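Local coordinates for Phenylalanine/tyrosine ammonia-lyase (Rhodosporidium toruloides, PDB 1Y2M), which catalyses the non-oxidative deamination of L-phenylalanine and L-tyrosine to trans-cinnamate and p-coumarate, releasing ammonium, as a homotetramer built as a dimer of dimers, at residues D536-A539 / I540-F544; K583-E586 / Q587-S590; Y245-E248 / A249-L252. All coordinates share one frame; numbering follows the deposited sequence.

How the contacts relate
Contact 3 (245-252) comes first along the chain, then contact 1 (536-544), then contact 2 (583-590); each is a local contact along or at the end of one helix. Contacts 1 and 2 are neighbours, their centres 15 Å apart and their nearest atoms about 6 Å apart without touching. They belong to successive helices, 506-560 and 570-587, on one side of the chain's centre. Contact 3 lies on the opposite side, 62 Å from contact 1 and 70 Å from contact 2 between centres, where the short helix 246-252 follows strand 240-245. The three thus sample two distant regions of an elongated, mainly helical subunit, and all lie away from the known or probable cinnamate-binding residues.

Contact 1: D536-A539 / I540-F544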
ATOM      1  N   ASP B 536      12.621 -35.548 -12.640  1.00  7.87           N
ATOM      2  CA  ASP B 536      12.503 -36.991 -12.697  1.00  8.23           C
ATOM      3  C   ASP B 536      11.541 -37.438 -13.811  1.00  8.37           C
ATOM      4  O   ASP B 536      11.797 -38.421 -14.484  1.00 10.45           O
ATOM      5  CB  ASP B 536      12.045 -37.453 -11.324  1.00  8.39           C
ATOM      6  CG  ASP B 536      13.170 -37.519 -10.336  1.00 12.35           C
ATOM      7  OD1 ASP B 536      14.364 -37.694 -10.738  1.00 11.44           O
ATOM      8  OD2 ASP B 536      12.884 -37.467  -9.099  1.00 11.13           O
ATOM      9  N   LEU B 537      10.430 -36.736 -13.995  1.00  6.68           N
ATOM     10  CA  LEU B 537       9.476 -37.090 -15.066  1.00  8.38           C
ATOM     11  C   LEU B 537      10.074 -36.843 -16.452  1.00  9.83           C
ATOM     12  O   LEU B 537       9.851 -37.615 -17.431  1.00  8.80           O
ATOM     13  CB  LEU B 537       8.163 -36.336 -14.903  1.00  8.59           C
ATOM     14  CG  LEU B 537       7.344 -36.738 -13.655  1.00  8.00           C
ATOM     15  CD1 LEU B 537       6.110 -35.801 -13.489  1.00 14.40           C
ATOM     16  CD2 LEU B 537       6.929 -38.185 -13.727  1.00 10.42           C
ATOM     17  N   ARG B 538      10.819 -35.753 -16.562  1.00  7.98           N
ATOM     18  CA  ARG B 538      11.524 -35.517 -17.811  1.00 10.32           C
ATOM     19  C   ARG B 538      12.558 -36.596 -18.112  1.00  9.97           C
ATOM     20  O   ARG B 538      12.756 -37.035 -19.255  1.00  9.51           O
ATOM     21  CB  ARG B 538      12.174 -34.146 -17.816  1.00  9.68           C
ATOM     22  CG  ARG B 538      12.620 -33.716 -19.220  1.00  7.94           C
ATOM     23  CD  ARG B 538      11.469 -33.410 -20.145  1.00  9.61           C
ATOM     24  NE  ARG B 538      10.884 -32.084 -19.913  1.00  8.69           N
ATOM     25  CZ  ARG B 538       9.807 -31.608 -20.536  1.00  7.84           C
ATOM     26  NH1 ARG B 538       9.139 -32.407 -21.373  1.00 12.30           N
ATOM     27  NH2 ARG B 538       9.416 -30.385 -20.327  1.00 10.55           N
ATOM     28  N   ALA B 539      13.247 -37.040 -17.070  1.00  7.35           N
ATOM     29  CA  ALA B 539      14.253 -38.101 -17.252  1.00  7.95           C
ATOM     30  C   ALA B 539      13.594 -39.401 -17.721  1.00  7.83           C
ATOM     31  O   ALA B 539      14.186 -40.087 -18.589  1.00  8.02           O
ATOM     32  CB  ALA B 539      15.012 -38.306 -15.982  1.00  9.34           C
ATOM     33  N   ILE B 540      12.418 -39.736 -17.158  1.00  8.85           N
ATOM     34  CA  ILE B 540      11.608 -40.879 -17.634  1.00 10.50           C
ATOM     35  C   ILE B 540      11.253 -40.734 -19.125  1.00  9.10           C
ATOM     36  O   ILE B 540      11.395 -41.679 -19.915  1.00 10.74           O
ATOM     37  CB  ILE B 540      10.317 -41.046 -16.774  1.00 11.56           C
ATOM     38  CG1 ILE B 540      10.705 -41.581 -15.421  1.00 14.67           C
ATOM     39  CG2 ILE B 540       9.326 -41.966 -17.430  1.00 13.64           C
ATOM     40  CD1 ILE B 540       9.578 -41.449 -14.348  1.00 15.48           C
ATOM     41  N   GLU B 541      10.843 -39.538 -19.510  1.00  9.60           N
ATOM     42  CA  GLU B 541      10.567 -39.247 -20.912  1.00 10.81           C
ATOM     43  C   GLU B 541      11.794 -39.508 -21.771  1.00  8.33           C
ATOM     44  O   GLU B 541      11.708 -40.155 -22.811  1.00 10.11           O
ATOM     45  CB  GLU B 541      10.123 -37.814 -21.086  1.00 12.55           C
ATOM     46  CG  GLU B 541       9.957 -37.372 -22.517  1.00 14.00           C
ATOM     47  CD  GLU B 541       9.630 -35.883 -22.646  1.00 16.76           C
ATOM     48  OE1 GLU B 541       9.138 -35.262 -21.681  1.00 13.91           O
ATOM     49  OE2 GLU B 541       9.905 -35.315 -23.716  1.00 24.56           O
ATOM     50  N   PHE B 542      12.942 -39.032 -21.320  1.00  9.81           N
ATOM     51  CA  PHE B 542      14.190 -39.264 -22.058  1.00  9.62           C
ATOM     52  C   PHE B 542      14.566 -40.737 -22.155  1.00 11.18           C
ATOM     53  O   PHE B 542      14.965 -41.207 -23.231  1.00 10.56           O
ATOM     54  CB  PHE B 542      15.329 -38.496 -21.417  1.00  9.73           C
ATOM     55  CG  PHE B 542      15.362 -37.024 -21.775  1.00 11.82           C
ATOM     56  CD1 PHE B 542      14.288 -36.382 -22.372  1.00 10.30           C
ATOM     57  CD2 PHE B 542      16.502 -36.287 -21.503  1.00 14.99           C
ATOM     58  CE1 PHE B 542      14.333 -35.001 -22.677  1.00 15.34           C
ATOM     59  CE2 PHE B 542      16.565 -34.934 -21.803  1.00 16.01           C
ATOM     60  CZ  PHE B 542      15.485 -34.296 -22.387  1.00 15.41           C
ATOM     61  N   GLU B 543      14.424 -41.481 -21.049  1.00  9.79           N
ATOM     62  CA  GLU B 543      14.704 -42.931 -21.088  1.00  9.65           C
ATOM     63  C   GLU B 543      13.777 -43.663 -22.040  1.00  9.07           C
ATOM     64  O   GLU B 543      14.219 -44.539 -22.807  1.00 10.19           O
ATOM     65  CB  GLU B 543      14.594 -43.579 -19.707  1.00 10.23           C
ATOM     66  CG  GLU B 543      15.642 -43.089 -18.753  1.00 10.76           C
ATOM     67  CD  GLU B 543      17.027 -43.465 -19.184  1.00 15.63           C
ATOM     68  OE1 GLU B 543      17.274 -44.665 -19.388  1.00 19.14           O
ATOM     69  OE2 GLU B 543      17.864 -42.565 -19.368  1.00 16.81           O
ATOM     70  N   PHE B 544      12.501 -43.269 -22.014  1.00  9.82           N
ATOM     71  CA  PHE B 544      11.497 -43.830 -22.927  1.00 10.06           C
ATOM     72  C   PHE B 544      11.880 -43.582 -24.399  1.00 10.71           C
ATOM     73  O   PHE B 544      11.877 -44.490 -25.222  1.00  9.77           O
ATOM     74  CB  PHE B 544      10.145 -43.188 -22.642  1.00 10.40           C
ATOM     75  CG  PHE B 544       9.075 -43.627 -23.598  1.00  9.84           C
ATOM     76  CD1 PHE B 544       8.368 -44.775 -23.390  1.00 10.20           C
ATOM     77  CD2 PHE B 544       8.760 -42.837 -24.685  1.00 14.10           C
ATOM     78  CE1 PHE B 544       7.383 -45.162 -24.299  1.00 13.86           C
ATOM     79  CE2 PHE B 544       7.792 -43.244 -25.607  1.00 13.05           C
ATOM     80  CZ  PHE B 544       7.106 -44.405 -25.385  1.00 12.59           C
TER
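The guanidinium of Arg538 receives Glu541 at its edge, while the ring of Phe542 carries CG of Arg538 over one face, with CE1 of Phe542 4.1 Å from that carbon. Arg538 NH1 gives a salt-bridge hydrogen bond to Glu541 OE1 at 2.9 Å, with an N-H...O angle of 152°. The carboxylate oxygen lies near the guanidinium plane and accepts through its syn lone pair, although the two planes are 70° apart. Arg538 reaches this place with CG anti to its backbone N (chi1 -166°) and bends at the next two torsions, which bring its end alongside Glu541. Its NE, NH1 and NH2 also bond to the carbonyls of Ala303, Arg450 and Asn449, and the other oxygen, Glu541 OE2, forms a salt bridge with Lys545. Replacing Arg538 by a leucine would probably leave those three carbonyls and Glu541 OE1 without these donors. One residue back, Leu537 CD2 meets Ile540 CD1 at 4.2 Å. The backbone bonds from Ile540 N to Asp536 O and from Glu543 N to Ala539 O bracket an unbroken i to i+4 ladder, the signature of an alpha-helix, here within the long helix 506-560 with an i to i+3 salt bridge along its side.

Contact 2: K583-E586 / Q587-S590; sequences KRLE and QTNS
Gln587 N bonds to Arg584 O at 3.0 Å and Thr588 N to Leu585 O at 3.2 Å, both i to i+3 links, so the backbone tightens as helix 570-587 gives way to the loop. A weak bond from Thr588 N to Arg584 O, 3.4 Å long and bent to 121°, is what remains of the alpha-helical spacing. Among the side chains, Arg584 NH1 donates to Gln587 OE1 at 3.2 Å, nearly straight at 165°. The oxygen lies in the guanidinium plane, yet NH1 stands above the amide plane and meets no lone pair. Gln587 has CG between its backbone N and carbonyl carbon (chi1 74°), which folds the chain back with Gln587 CG 3.2 Å from Arg584 O. Methyl CG2 of Thr588 lies over one guanidinium face, offset toward its rim, 3.5 Å from Arg584 NE. That NE is also salt-bridged to Asp599, and Thr588 OG1 is bonded to Arg596, both on helix 593-611. Gln587 OE1 takes a further bond from Arg584 of the second subunit, and the reverse pair forms too, so the arginine-glutamine link is reciprocated between chains. The arrangement is that of a helix C-terminus tightening into 3-10-like turns, placed at a subunit interface of the tetramer.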
ATOM      1  N   LYS B 583       4.634 -33.760 -31.985  1.00 20.60           N
ATOM      2  CA  LYS B 583       3.783 -32.590 -31.860  1.00 24.21           C
ATOM      3  C   LYS B 583       2.495 -32.960 -31.105  1.00 21.34           C
ATOM      4  O   LYS B 583       2.050 -32.230 -30.207  1.00 20.31           O
ATOM      5  CB  LYS B 583       3.482 -32.009 -33.229  1.00 23.08           C
ATOM      6  CG  LYS B 583       2.521 -30.826 -33.211  1.00 33.61           C
ATOM      7  CD  LYS B 583       2.868 -29.718 -34.239  1.00 37.03           C
ATOM      8  CE  LYS B 583       3.630 -28.517 -33.597  1.00 48.19           C
ATOM      9  NZ  LYS B 583       4.667 -27.940 -34.517  1.00 49.31           N
ATOM     10  N   ARG B 584       1.932 -34.122 -31.408  1.00 16.58           N
ATOM     11  CA  ARG B 584       0.674 -34.512 -30.766  1.00 13.03           C
ATOM     12  C   ARG B 584       0.871 -34.839 -29.276  1.00 14.24           C
ATOM     13  O   ARG B 584       0.077 -34.434 -28.442  1.00 14.04           O
ATOM     14  CB  ARG B 584       0.044 -35.718 -31.487  1.00 14.51           C
ATOM     15  CG  ARG B 584      -1.292 -36.182 -30.919  1.00 11.73           C
ATOM     16  CD  ARG B 584      -2.298 -35.028 -30.814  1.00 13.77           C
ATOM     17  NE  ARG B 584      -3.608 -35.498 -30.348  1.00 12.12           N
ATOM     18  CZ  ARG B 584      -4.632 -34.707 -30.102  1.00 18.13           C
ATOM     19  NH1 ARG B 584      -4.496 -33.395 -30.211  1.00 19.17           N
ATOM     20  NH2 ARG B 584      -5.771 -35.217 -29.676  1.00 14.37           N
ATOM     21  N   LEU B 585       1.894 -35.598 -28.953  1.00 14.02           N
ATOM     22  CA  LEU B 585       2.086 -35.998 -27.552  1.00 14.23           C
ATOM     23  C   LEU B 585       2.282 -34.803 -26.633  1.00 16.64           C
ATOM     24  O   LEU B 585       1.862 -34.856 -25.475  1.00 15.46           O
ATOM     25  CB  LEU B 585       3.248 -36.963 -27.422  1.00 15.68           C
ATOM     26  CG  LEU B 585       2.993 -38.337 -28.021  1.00 11.72           C
ATOM     27  CD1 LEU B 585       4.335 -39.012 -28.267  1.00 15.18           C
ATOM     28  CD2 LEU B 585       2.117 -39.178 -27.095  1.00 15.24           C
ATOM     29  N   GLU B 586       2.899 -33.729 -27.127  1.00 15.96           N
ATOM     30  CA  GLU B 586       3.102 -32.519 -26.290  1.00 19.16           C
ATOM     31  C   GLU B 586       1.781 -31.993 -25.760  1.00 19.41           C
ATOM     32  O   GLU B 586       1.726 -31.337 -24.719  1.00 18.26           O
ATOM     33  CB  GLU B 586       3.822 -31.426 -27.077  1.00 19.86           C
ATOM     34  CG  GLU B 586       3.931 -30.103 -26.324  1.00 24.66           C
ATOM     35  CD  GLU B 586       5.092 -29.195 -26.773  1.00 30.31           C
ATOM     36  OE1 GLU B 586       6.066 -29.687 -27.397  1.00 37.38           O
ATOM     37  OE2 GLU B 586       5.025 -27.979 -26.450  1.00 22.93           O
ATOM     38  N   GLN B 587       0.698 -32.280 -26.463  1.00 14.73           N
ATOM     39  CA  GLN B 587      -0.574 -31.716 -26.127  1.00 18.00           C
ATOM     40  C   GLN B 587      -1.565 -32.688 -25.484  1.00 16.86           C
ATOM     41  O   GLN B 587      -2.624 -32.275 -25.049  1.00 18.80           O
ATOM     42  CB  GLN B 587      -1.155 -30.972 -27.340  1.00 23.95           C
ATOM     43  CG  GLN B 587      -1.669 -31.798 -28.408  1.00 27.56           C
ATOM     44  CD  GLN B 587      -1.822 -31.069 -29.764  1.00 26.04           C
ATOM     45  OE1 GLN B 587      -1.879 -31.718 -30.764  1.00 31.46           O
ATOM     46  NE2 GLN B 587      -1.934 -29.739 -29.766  1.00 30.45           N
ATOM     47  N   THR B 588      -1.200 -33.956 -25.381  1.00 11.44           N
ATOM     48  CA  THR B 588      -2.040 -34.955 -24.743  1.00 10.41           C
ATOM     49  C   THR B 588      -1.459 -35.411 -23.405  1.00  9.91           C
ATOM     50  O   THR B 588      -1.767 -36.500 -22.925  1.00 10.88           O
ATOM     51  CB  THR B 588      -2.253 -36.146 -25.654  1.00 11.87           C
ATOM     52  OG1 THR B 588      -0.992 -36.721 -26.006  1.00 10.14           O
ATOM     53  CG2 THR B 588      -2.954 -35.665 -26.941  1.00 12.42           C
ATOM     54  N   ASN B 589      -0.752 -34.502 -22.746  1.00 11.29           N
ATOM     55  CA  ASN B 589      -0.120 -34.786 -21.484  1.00 12.25           C
ATOM     56  C   ASN B 589      -1.099 -34.858 -20.280  1.00 13.07           C
ATOM     57  O   ASN B 589      -0.677 -35.208 -19.170  1.00 15.08           O
ATOM     58  CB  ASN B 589       1.065 -33.832 -21.225  1.00 11.17           C
ATOM     59  CG  ASN B 589       0.695 -32.329 -21.399  1.00 12.33           C
ATOM     60  OD1 ASN B 589      -0.243 -31.972 -22.148  1.00 13.85           O
ATOM     61  ND2 ASN B 589       1.442 -31.441 -20.699  1.00 10.95           N
ATOM     62  N   SER B 590      -2.398 -34.591 -20.531  1.00 12.05           N
ATOM     63  CA  SER B 590      -3.454 -34.818 -19.530  1.00 11.81           C
ATOM     64  C   SER B 590      -4.260 -36.074 -19.778  1.00 13.83           C
ATOM     65  O   SER B 590      -5.193 -36.300 -19.045  1.00 13.88           O
ATOM     66  CB  SER B 590      -4.424 -33.641 -19.452  1.00 15.88           C
ATOM     67  OG  SER B 590      -3.691 -32.446 -19.190  1.00 17.60           O
TER

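Contact 3: Y245-E248 / A249-L252; sequences YARE and AMAL
Met250, present as selenomethionine, folds its terminal methyl back against Ala246, the CE of Met250 lying 4.0 Å from CB of Ala246. The same methyl, Met250 CE, is 4.1 Å from CG of Arg247, whose side chain runs at a slant to that of Met250. Two torsions account for this position: CG of Met250 is anti to its carbonyl carbon (chi1 -76°), and the bend about the CG-SE bond (chi3 -79°) turns CE back toward the preceding turn, where it also lies 3.5 Å from Ala246 O. Leu255 and Pro257 in the following loop touch the same side chain. Arg247 extends from CG to NE, and its NE is bonded to the carbonyl of Gly227. The small side chains of Ala246 and Ala249 are buried against strand 232-237, Ala246 on Val233 and Ala249 on both Val233 and Val235, so this face of the helix packs on the antiparallel sheet.

Four i to i+4 bonds, from Ala249 N to Tyr245 O through Leu252 N to Glu248 O, the last 3.2 Å long, show the segment to be alpha-helical. At the opening end, Glu248 OE1 accepts from the backbone N of Tyr245 at 3.1 Å, the donor standing above the carboxylate plane. Tyr245 is the N-cap, and Glu248, at N3, accepts its N-H through the side chain, which is one half of a capping box. The whole is a short capped alpha-helix that continues directly from strand 240-245 and lies against the neighbouring strand of its sheet.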
ATOM      1  N   TYR B 245      13.965 -14.311  36.685  1.00  9.50           N
ATOM      2  CA  TYR B 245      14.344 -12.941  36.942  1.00 10.74           C
ATOM      3  C   TYR B 245      15.825 -12.779  36.655  1.00 12.37           C
ATOM      4  O   TYR B 245      16.634 -13.711  36.858  1.00  7.75           O
ATOM      5  CB  TYR B 245      13.994 -12.514  38.355  1.00  9.33           C
ATOM      6  CG  TYR B 245      12.521 -12.315  38.486  1.00 10.33           C
ATOM      7  CD1 TYR B 245      11.916 -11.132  38.042  1.00 18.42           C
ATOM      8  CD2 TYR B 245      11.713 -13.321  39.025  1.00 23.17           C
ATOM      9  CE1 TYR B 245      10.499 -10.978  38.115  1.00 24.04           C
ATOM     10  CE2 TYR B 245      10.334 -13.174  39.114  1.00 22.25           C
ATOM     11  CZ  TYR B 245       9.735 -12.006  38.683  1.00 21.37           C
ATOM     12  OH  TYR B 245       8.352 -11.853  38.795  1.00 22.95           O
ATOM     13  N   ALA B 246      16.192 -11.589  36.176  1.00  7.51           N
ATOM     14  CA  ALA B 246      17.583 -11.334  35.776  1.00  9.15           C
ATOM     15  C   ALA B 246      18.552 -11.643  36.905  1.00  7.44           C
ATOM     16  O   ALA B 246      19.579 -12.269  36.660  1.00  8.95           O
ATOM     17  CB  ALA B 246      17.782  -9.935  35.316  1.00 10.58           C
ATOM     18  N   ARG B 247      18.245 -11.205  38.130  1.00  8.20           N
ATOM     19  CA  ARG B 247      19.165 -11.512  39.263  1.00  8.88           C
ATOM     20  C   ARG B 247      19.329 -12.992  39.560  1.00 10.82           C
ATOM     21  O   ARG B 247      20.418 -13.445  39.838  1.00  9.84           O
ATOM     22  CB  ARG B 247      18.748 -10.747  40.516  1.00  8.55           C
ATOM     23  CG  ARG B 247      19.068  -9.277  40.385  1.00 14.92           C
ATOM     24  CD  ARG B 247      18.732  -8.548  41.625  1.00 14.76           C
ATOM     25  NE  ARG B 247      19.137  -7.161  41.481  1.00 12.43           N
ATOM     26  CZ  ARG B 247      20.247  -6.624  41.964  1.00 16.01           C
ATOM     27  NH1 ARG B 247      21.088  -7.303  42.745  1.00 11.15           N
ATOM     28  NH2 ARG B 247      20.492  -5.351  41.726  1.00 15.01           N
ATOM     29  N   GLU B 248      18.255 -13.767  39.455  1.00 10.72           N
ATOM     30  CA  GLU B 248      18.350 -15.223  39.595  1.00 11.19           C
ATOM     31  C   GLU B 248      19.281 -15.811  38.537  1.00  7.83           C
ATOM     32  O   GLU B 248      20.158 -16.642  38.862  1.00 11.43           O
ATOM     33  CB  GLU B 248      16.981 -15.874  39.476  1.00 12.88           C
ATOM     34  CG  GLU B 248      16.036 -15.449  40.539  1.00 18.16           C
ATOM     35  CD  GLU B 248      14.598 -15.926  40.304  1.00 18.06           C
ATOM     36  OE1 GLU B 248      14.140 -16.183  39.148  1.00 18.88           O
ATOM     37  OE2 GLU B 248      13.879 -15.976  41.322  1.00 24.94           O
ATOM     38  N   ALA B 249      19.115 -15.399  37.291  1.00 11.60           N
ATOM     39  CA  ALA B 249      19.949 -15.947  36.229  1.00 13.12           C
ATOM     40  C   ALA B 249      21.403 -15.577  36.463  1.00 13.84           C
ATOM     41  O   ALA B 249      22.303 -16.409  36.331  1.00 10.57           O
ATOM     42  CB  ALA B 249      19.485 -15.456  34.845  1.00 13.37           C
HETATM   43  N   MSE B 250      21.656 -14.331  36.839  1.00 10.09           N
HETATM   44  CA  MSE B 250      23.015 -13.890  37.047  1.00 10.17           C
HETATM   45  C   MSE B 250      23.685 -14.657  38.170  1.00  9.25           C
HETATM   46  O   MSE B 250      24.884 -14.971  38.100  1.00 13.53           O
HETATM   47  CB  MSE B 250      23.058 -12.406  37.320  1.00  7.80           C
HETATM   48  CG  MSE B 250      22.846 -11.650  36.016  1.00  9.36           C
HETATM   49 SE   MSE B 250      23.153  -9.729  36.158  1.00 22.30          SE
HETATM   50  CE  MSE B 250      21.342  -9.313  37.019  1.00 13.71           C
ATOM     51  N   ALA B 251      22.909 -14.995  39.200  1.00 10.72           N
ATOM     52  CA  ALA B 251      23.458 -15.700  40.370  1.00 11.07           C
ATOM     53  C   ALA B 251      23.885 -17.124  39.984  1.00 11.06           C
ATOM     54  O   ALA B 251      24.886 -17.629  40.497  1.00 11.52           O
ATOM     55  CB  ALA B 251      22.446 -15.750  41.479  1.00 14.15           C
ATOM     56  N   LEU B 252      23.121 -17.782  39.099  1.00 11.84           N
ATOM     57  CA  LEU B 252      23.521 -19.093  38.543  1.00 14.32           C
ATOM     58  C   LEU B 252      24.896 -19.038  37.906  1.00 19.04           C
ATOM     59  O   LEU B 252      25.674 -20.004  37.965  1.00 19.09           O
ATOM     60  CB  LEU B 252      22.519 -19.572  37.471  1.00 15.60           C
ATOM     61  CG  LEU B 252      21.148 -20.049  37.919  1.00 25.35           C
ATOM     62  CD1 LEU B 252      20.321 -20.421  36.669  1.00 29.90           C
ATOM     63  CD2 LEU B 252      21.247 -21.215  38.872  1.00 32.80           C
TER